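Side-chain contacts in decapping nuclease RAI1 (Scheffersomyces stipitis, PDB 5BTO), which removes NAD and methylguanosine caps and 5'-terminal diphosphate from RNA, using a divalent metal cation, and directly binds and stimulates the exoribonuclease RAT1: residues 259-262 with 267-270; 172-177 with 298-303. All blocks are in the same frame, centred on the assembly; numbering follows the deposited sequence.

Contact 1: residues 259-262 with 267-270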
ATOM      1  N   THR A 259       5.062  21.815  26.189  1.00 22.94           N
ATOM      2  CA  THR A 259       3.947  22.516  26.819  1.00 25.78           C
ATOM      3  C   THR A 259       2.671  22.359  26.009  1.00 24.48           C
ATOM      4  O   THR A 259       2.711  22.102  24.804  1.00 25.75           O
ATOM      5  CB  THR A 259       4.213  24.025  26.943  1.00 31.53           C
ATOM      6  OG1 THR A 259       4.239  24.611  25.635  1.00 33.58           O
ATOM      7  CG2 THR A 259       5.526  24.289  27.657  1.00 33.80           C
ATOM      8  N   THR A 260       1.536  22.535  26.674  1.00 25.39           N
ATOM      9  CA  THR A 260       0.252  22.494  26.000  1.00 25.50           C
ATOM     10  C   THR A 260      -0.774  23.164  26.909  1.00 22.64           C
ATOM     11  O   THR A 260      -0.491  23.420  28.080  1.00 22.67           O
ATOM     12  CB  THR A 260      -0.160  21.040  25.678  1.00 28.02           C
ATOM     13  OG1 THR A 260      -1.237  21.029  24.726  1.00 30.11           O
ATOM     14  CG2 THR A 260      -0.570  20.303  26.947  1.00 28.29           C
ATOM     15  N   ARG A 261      -1.955  23.465  26.375  1.00 23.78           N
ATOM     16  CA  ARG A 261      -2.997  24.092  27.178  1.00 24.92           C
ATOM     17  C   ARG A 261      -3.587  23.080  28.157  1.00 23.79           C
ATOM     18  O   ARG A 261      -3.654  21.887  27.856  1.00 22.63           O
ATOM     19  CB  ARG A 261      -4.091  24.663  26.269  1.00 24.86           C
ATOM     20  CG  ARG A 261      -5.211  25.386  27.002  1.00 28.85           C
ATOM     21  CD  ARG A 261      -6.108  26.146  26.045  1.00 30.29           C
ATOM     22  NE  ARG A 261      -7.209  26.792  26.756  1.00 35.02           N
ATOM     23  CZ  ARG A 261      -8.060  27.646  26.196  1.00 39.07           C
ATOM     24  NH1 ARG A 261      -7.929  27.970  24.916  1.00 40.93           N
ATOM     25  NH2 ARG A 261      -9.039  28.183  26.916  1.00 40.47           N
ATOM     26  N   ILE A 262      -3.997  23.553  29.332  1.00 22.80           N
ATOM     27  CA  ILE A 262      -4.697  22.704  30.292  1.00 23.28           C
ATOM     28  C   ILE A 262      -5.879  21.999  29.640  1.00 23.65           C
ATOM     29  O   ILE A 262      -6.482  22.522  28.702  1.00 25.63           O
ATOM     30  CB  ILE A 262      -5.200  23.497  31.518  1.00 23.69           C
ATOM     31  CG1 ILE A 262      -6.014  24.712  31.085  1.00 24.60           C
ATOM     32  CG2 ILE A 262      -4.026  23.941  32.382  1.00 25.18           C
ATOM     33  CD1 ILE A 262      -6.564  25.518  32.273  1.00 27.08           C
ATOM     34  N   GLY A 267     -12.379  18.723  23.636  1.00 24.42           N
ATOM     35  CA  GLY A 267     -11.642  19.292  22.523  1.00 26.24           C
ATOM     36  C   GLY A 267     -10.166  19.498  22.811  1.00 26.84           C
ATOM     37  O   GLY A 267      -9.320  19.291  21.933  1.00 29.08           O
ATOM     38  N   GLN A 268      -9.847  19.902  24.039  1.00 24.63           N
ATOM     39  CA  GLN A 268      -8.457  20.122  24.407  1.00 22.74           C
ATOM     40  C   GLN A 268      -7.756  18.777  24.568  1.00 19.91           C
ATOM     41  O   GLN A 268      -6.567  18.647  24.271  1.00 21.28           O
ATOM     42  CB  GLN A 268      -8.337  20.967  25.684  1.00 25.04           C
ATOM     43  CG  GLN A 268      -8.840  22.402  25.551  1.00 30.29           C
ATOM     44  CD  GLN A 268      -8.123  23.202  24.475  1.00 32.19           C
ATOM     45  OE1 GLN A 268      -6.946  22.975  24.176  1.00 34.08           O
ATOM     46  NE2 GLN A 268      -8.836  24.148  23.884  1.00 32.14           N
ATOM     47  N   VAL A 269      -8.489  17.765  25.021  1.00 17.10           N
ATOM     48  CA  VAL A 269      -7.918  16.421  25.101  1.00 18.38           C
ATOM     49  C   VAL A 269      -7.565  15.947  23.692  1.00 18.84           C
ATOM     50  O   VAL A 269      -6.506  15.345  23.463  1.00 18.68           O
ATOM     51  CB  VAL A 269      -8.866  15.432  25.784  1.00 16.61           C
ATOM     52  CG1 VAL A 269      -8.256  14.043  25.801  1.00 19.75           C
ATOM     53  CG2 VAL A 269      -9.136  15.890  27.211  1.00 17.90           C
ATOM     54  N   VAL A 270      -8.450  16.243  22.746  1.00 21.66           N
ATOM     55  CA  VAL A 270      -8.171  15.942  21.337  1.00 25.88           C
ATOM     56  C   VAL A 270      -6.878  16.588  20.860  1.00 25.20           C
ATOM     57  O   VAL A 270      -6.015  15.919  20.253  1.00 26.53           O
ATOM     58  CB  VAL A 270      -9.317  16.420  20.435  1.00 31.05           C
ATOM     59  CG1 VAL A 270      -8.870  16.472  18.971  1.00 33.62           C
ATOM     60  CG2 VAL A 270     -10.512  15.515  20.609  1.00 32.20           C
TER

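Contact 2: residues 172-177 with 298-303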
ATOM      1  N   TYR A 172      -3.523  35.915  15.841  1.00 52.07           N
ATOM      2  CA  TYR A 172      -2.230  35.744  15.201  1.00 51.73           C
ATOM      3  C   TYR A 172      -1.152  35.964  16.254  1.00 50.95           C
ATOM      4  O   TYR A 172      -0.166  35.225  16.321  1.00 51.37           O
ATOM      5  CB  TYR A 172      -2.080  36.743  14.052  1.00 52.16           C
ATOM      6  CG  TYR A 172      -0.828  36.565  13.223  1.00 53.96           C
ATOM      7  CD1 TYR A 172      -0.754  35.587  12.238  1.00 55.12           C
ATOM      8  CD2 TYR A 172       0.275  37.385  13.414  1.00 55.29           C
ATOM      9  CE1 TYR A 172       0.387  35.428  11.475  1.00 56.45           C
ATOM     10  CE2 TYR A 172       1.418  37.236  12.656  1.00 56.33           C
ATOM     11  CZ  TYR A 172       1.471  36.258  11.689  1.00 57.16           C
ATOM     12  OH  TYR A 172       2.614  36.112  10.937  1.00 57.89           O
ATOM     13  N   ASP A 173      -1.363  36.979  17.088  1.00 49.66           N
ATOM     14  CA  ASP A 173      -0.451  37.304  18.179  1.00 48.54           C
ATOM     15  C   ASP A 173      -0.449  36.193  19.225  1.00 48.43           C
ATOM     16  O   ASP A 173       0.602  35.819  19.756  1.00 48.94           O
ATOM     17  CB  ASP A 173      -0.861  38.634  18.820  1.00 50.27           C
ATOM     18  CG  ASP A 173       0.102  39.083  19.903  1.00 51.94           C
ATOM     19  OD1 ASP A 173       1.146  39.675  19.560  1.00 52.71           O
ATOM     20  OD2 ASP A 173      -0.188  38.853  21.096  1.00 53.16           O
ATOM     21  N   HIS A 174      -1.631  35.661  19.513  1.00 47.36           N
ATOM     22  CA  HIS A 174      -1.766  34.569  20.468  1.00 46.82           C
ATOM     23  C   HIS A 174      -0.935  33.364  20.041  1.00 46.33           C
ATOM     24  O   HIS A 174      -0.338  32.688  20.878  1.00 44.21           O
ATOM     25  CB  HIS A 174      -3.232  34.162  20.616  1.00 47.62           C
ATOM     26  CG  HIS A 174      -3.457  33.045  21.589  1.00 48.46           C
ATOM     27  ND1 HIS A 174      -3.337  33.210  22.953  1.00 48.15           N
ATOM     28  CD2 HIS A 174      -3.793  31.748  21.396  1.00 47.83           C
ATOM     29  CE1 HIS A 174      -3.592  32.064  23.557  1.00 47.90           C
ATOM     30  NE2 HIS A 174      -3.873  31.160  22.636  1.00 48.58           N
ATOM     31  N   MET A 175      -0.900  33.098  18.740  1.00 47.91           N
ATOM     32  CA  MET A 175      -0.146  31.958  18.225  1.00 50.80           C
ATOM     33  C   MET A 175       1.356  32.142  18.427  1.00 49.08           C
ATOM     34  O   MET A 175       2.074  31.181  18.701  1.00 47.82           O
ATOM     35  CB  MET A 175      -0.467  31.702  16.749  1.00 54.95           C
ATOM     36  CG  MET A 175      -1.911  31.275  16.473  1.00 59.13           C
ATOM     37  SD  MET A 175      -2.313  29.557  16.889  1.00 63.80           S
ATOM     38  CE  MET A 175      -2.476  29.624  18.672  1.00 63.95           C
ATOM     39  N   LYS A 176       1.830  33.379  18.306  1.00 48.46           N
ATOM     40  CA  LYS A 176       3.251  33.660  18.496  1.00 48.02           C
ATOM     41  C   LYS A 176       3.652  33.512  19.964  1.00 44.29           C
ATOM     42  O   LYS A 176       4.738  33.019  20.274  1.00 43.56           O
ATOM     43  CB  LYS A 176       3.614  35.046  17.953  1.00 50.93           C
ATOM     44  CG  LYS A 176       3.482  35.155  16.441  1.00 53.67           C
ATOM     45  CD  LYS A 176       3.701  36.580  15.943  1.00 57.24           C
ATOM     46  CE  LYS A 176       5.144  37.026  16.121  1.00 59.64           C
ATOM     47  NZ  LYS A 176       5.386  38.381  15.537  1.00 60.54           N
ATOM     48  N   ARG A 177       2.764  33.918  20.867  1.00 41.28           N
ATOM     49  CA  ARG A 177       3.016  33.752  22.295  1.00 40.43           C
ATOM     50  C   ARG A 177       3.013  32.284  22.726  1.00 38.63           C
ATOM     51  O   ARG A 177       3.790  31.883  23.594  1.00 38.40           O
ATOM     52  CB  ARG A 177       2.018  34.569  23.113  1.00 41.49           C
ATOM     53  CG  ARG A 177       2.246  36.056  22.955  1.00 43.99           C
ATOM     54  CD  ARG A 177       1.176  36.873  23.627  1.00 46.41           C
ATOM     55  NE  ARG A 177       1.421  38.297  23.435  1.00 47.36           N
ATOM     56  CZ  ARG A 177       2.115  39.054  24.278  1.00 49.63           C
ATOM     57  NH1 ARG A 177       2.629  38.526  25.381  1.00 50.94           N
ATOM     58  NH2 ARG A 177       2.293  40.341  24.020  1.00 50.28           N
ATOM     59  N   ASP A 298      -5.124  30.069  29.775  1.00 36.54           N
ATOM     60  CA  ASP A 298      -5.259  31.168  28.815  1.00 41.89           C
ATOM     61  C   ASP A 298      -4.319  32.335  29.081  1.00 41.33           C
ATOM     62  O   ASP A 298      -3.895  33.025  28.153  1.00 43.57           O
ATOM     63  CB  ASP A 298      -6.692  31.703  28.815  1.00 47.32           C
ATOM     64  CG  ASP A 298      -7.605  30.911  27.918  1.00 52.15           C
ATOM     65  OD1 ASP A 298      -7.445  31.004  26.682  1.00 54.58           O
ATOM     66  OD2 ASP A 298      -8.486  30.205  28.452  1.00 54.43           O
ATOM     67  N   SER A 299      -4.024  32.582  30.352  1.00 38.34           N
ATOM     68  CA  SER A 299      -3.136  33.678  30.711  1.00 37.59           C
ATOM     69  C   SER A 299      -1.692  33.206  30.713  1.00 35.26           C
ATOM     70  O   SER A 299      -0.788  33.938  31.107  1.00 36.92           O
ATOM     71  CB  SER A 299      -3.519  34.264  32.069  1.00 40.19           C
ATOM     72  OG  SER A 299      -4.786  34.890  32.001  1.00 43.18           O
ATOM     73  N   PHE A 300      -1.494  31.972  30.265  1.00 32.43           N
ATOM     74  CA  PHE A 300      -0.167  31.372  30.147  1.00 32.76           C
ATOM     75  C   PHE A 300       0.475  31.055  31.499  1.00 30.37           C
ATOM     76  O   PHE A 300       1.687  30.847  31.580  1.00 29.84           O
ATOM     77  CB  PHE A 300       0.760  32.239  29.284  1.00 32.79           C
ATOM     78  CG  PHE A 300       0.428  32.211  27.814  1.00 32.66           C
ATOM     79  CD1 PHE A 300       0.883  31.177  27.006  1.00 32.45           C
ATOM     80  CD2 PHE A 300      -0.327  33.221  27.240  1.00 31.89           C
ATOM     81  CE1 PHE A 300       0.586  31.147  25.658  1.00 32.29           C
ATOM     82  CE2 PHE A 300      -0.627  33.199  25.887  1.00 34.84           C
ATOM     83  CZ  PHE A 300      -0.171  32.160  25.094  1.00 34.06           C
ATOM     84  N   PHE A 301      -0.336  31.011  32.554  1.00 26.95           N
ATOM     85  CA  PHE A 301       0.153  30.539  33.846  1.00 26.09           C
ATOM     86  C   PHE A 301       0.352  29.029  33.808  1.00 25.47           C
ATOM     87  O   PHE A 301      -0.509  28.288  33.332  1.00 25.26           O
ATOM     88  CB  PHE A 301      -0.809  30.907  34.982  1.00 26.31           C
ATOM     89  CG  PHE A 301      -0.792  32.362  35.339  1.00 30.19           C
ATOM     90  CD1 PHE A 301       0.311  32.922  35.966  1.00 33.47           C
ATOM     91  CD2 PHE A 301      -1.875  33.170  35.051  1.00 32.33           C
ATOM     92  CE1 PHE A 301       0.334  34.267  36.297  1.00 35.04           C
ATOM     93  CE2 PHE A 301      -1.860  34.514  35.375  1.00 33.16           C
ATOM     94  CZ  PHE A 301      -0.755  35.064  36.001  1.00 33.79           C
ATOM     95  N   LEU A 302       1.497  28.581  34.305  1.00 24.93           N
ATOM     96  CA  LEU A 302       1.775  27.153  34.432  1.00 23.90           C
ATOM     97  C   LEU A 302       0.966  26.587  35.590  1.00 24.21           C
ATOM     98  O   LEU A 302       1.163  26.983  36.742  1.00 25.00           O
ATOM     99  CB  LEU A 302       3.262  26.934  34.685  1.00 22.95           C
ATOM    100  CG  LEU A 302       3.731  25.494  34.842  1.00 22.52           C
ATOM    101  CD1 LEU A 302       3.523  24.719  33.539  1.00 22.96           C
ATOM    102  CD2 LEU A 302       5.195  25.489  35.225  1.00 24.74           C
ATOM    103  N   ARG A 303       0.055  25.668  35.286  1.00 24.40           N
ATOM    104  CA  ARG A 303      -0.859  25.136  36.295  1.00 25.87           C
ATOM    105  C   ARG A 303      -0.507  23.718  36.730  1.00 24.32           C
ATOM    106  O   ARG A 303      -0.746  23.332  37.872  1.00 28.10           O
ATOM    107  CB  ARG A 303      -2.298  25.169  35.777  1.00 27.52           C
ATOM    108  CG  ARG A 303      -2.808  26.557  35.472  1.00 28.66           C
ATOM    109  CD  ARG A 303      -2.984  27.357  36.762  1.00 31.06           C
ATOM    110  NE  ARG A 303      -3.513  28.692  36.515  1.00 38.00           N
ATOM    111  CZ  ARG A 303      -3.697  29.607  37.461  1.00 42.93           C
ATOM    112  NH1 ARG A 303      -3.389  29.335  38.724  1.00 44.13           N
ATOM    113  NH2 ARG A 303      -4.187  30.800  37.148  1.00 46.12           N
TER

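Contact 1: residues 259-262 with 267-270
Arg261 and Gln268 lay their side chains across each other where the strand 254-261 ends and the helix 266-286 begins, at the strand-to-helix connection of the beta-alpha-beta unit 254-261, 266-286, 290-296 in the PD-(D/E)XK nuclease fold. The closer-packed part is the aliphatic stem of Arg261 against the Gln268 amide. Arg261 CD meets Gln268 OE1 at 3.8 Å and Gln268 CD at 3.9 Å, and its CB lies 3.9 Å from the same Gln268 OE1, so the stem runs past the amide. On the helix side, Gln268 CB rests 3.9 Å from Ile262 O. The glutamine reaches the arginine by bending: its CG sits beside the backbone N and the chain bends at chi2 (-59°), bringing the amide to the arginine stem. No hydrogen bond crosses the contact; OE1 has a weak hydrogen bond from Asn271 ND2 within the helix.

Farther out the packing loosens at this surface site. Arg261, extended from CG to NE, carries its guanidinium beyond the amide to salt bridges with Asp298 and Glu264, its NH2 serving both. Gln268 NE2 lies over one face of that group, the two planes 31° apart. With an alanine here instead of Gln268 the amide is gone, and a gap is likely to open beside Arg261 CD, leaving the stem freer to move while Asp298 and Glu264 still hold its charged end. At the outer end, Gln268 NE2 comes no nearer to Arg261 NH1 than 4.1 Å.

Contact 2: residues 172-177 with 298-303
Phe300 points its ring from the turn before strand 302-309 at helix 169-188, where His174 and Arg177, about one helical turn apart, receive it. From CB, with CG anti to the carbonyl carbon (chi1 -72°), the side chain heads for the helix, and its outer ring atoms do the touching. CE1 meets the helix backbone, 3.9 Å from Arg177 O. CE2 turns to the imidazole, 3.9 Å from His174 CE1. At the tip CZ touches both residues, lying 3.8 Å from His174 CE1 and 3.8 Å from Arg177 CB. The ring thus enters between the His174 imidazole and Arg177 CB, and it is buried, with Cys178 and Ser181 of the same helix also touching it.

The two rings meet at a slant, their planes 46° apart and centroids 5.5 Å from each other, which is neither a stack nor a T-shaped pair. His174 swings its ring out to this position with CG anti to the backbone N (chi1 -180°). Arg177 offers the phenyl ring its CB and sends its charged end elsewhere: NE donates to Asp173 OD2 at 2.9 Å, on the syn side of the carboxylate but tilted out of its plane, while the oxygen lies nearly within the guanidinium plane. This salt bridge, one turn back along the helix, steadies the extended arginine chain, and NH1 adds a weak bond to Gln69. The charged end of Arg177 is thus engaged away from Phe300, which meets its CB. Phe300, in the turn between strands 290-296 and 302-309, packs the connection to the sheet's outer strand on helix 169-188 of the PD-(D/E)XK nuclease fold, away from the metal and substrate sites.

Overall arrangement
The two contacts are neighbours in the fold, their centres 13 Å apart. Along the chain, helix 169-188 comes first, then strand 254-261 and helix 266-286, and last the turn leading into strand 302-309, so both segments of contact 1 fall between the two of contact 2. Both reach the mixed sheet 238-239, 254-261, 290-296 and 302-309, contact 1 through an inner strand and contact 2 through an outermost one. Besides the Arg261-Asp298 salt bridge, they meet where Ile262 CG2 packs 4.0 Å from Arg303 CB. The beta-alpha-beta unit and helix 169-188 are thereby joined at one end of the four-stranded sheet, partly at the surface.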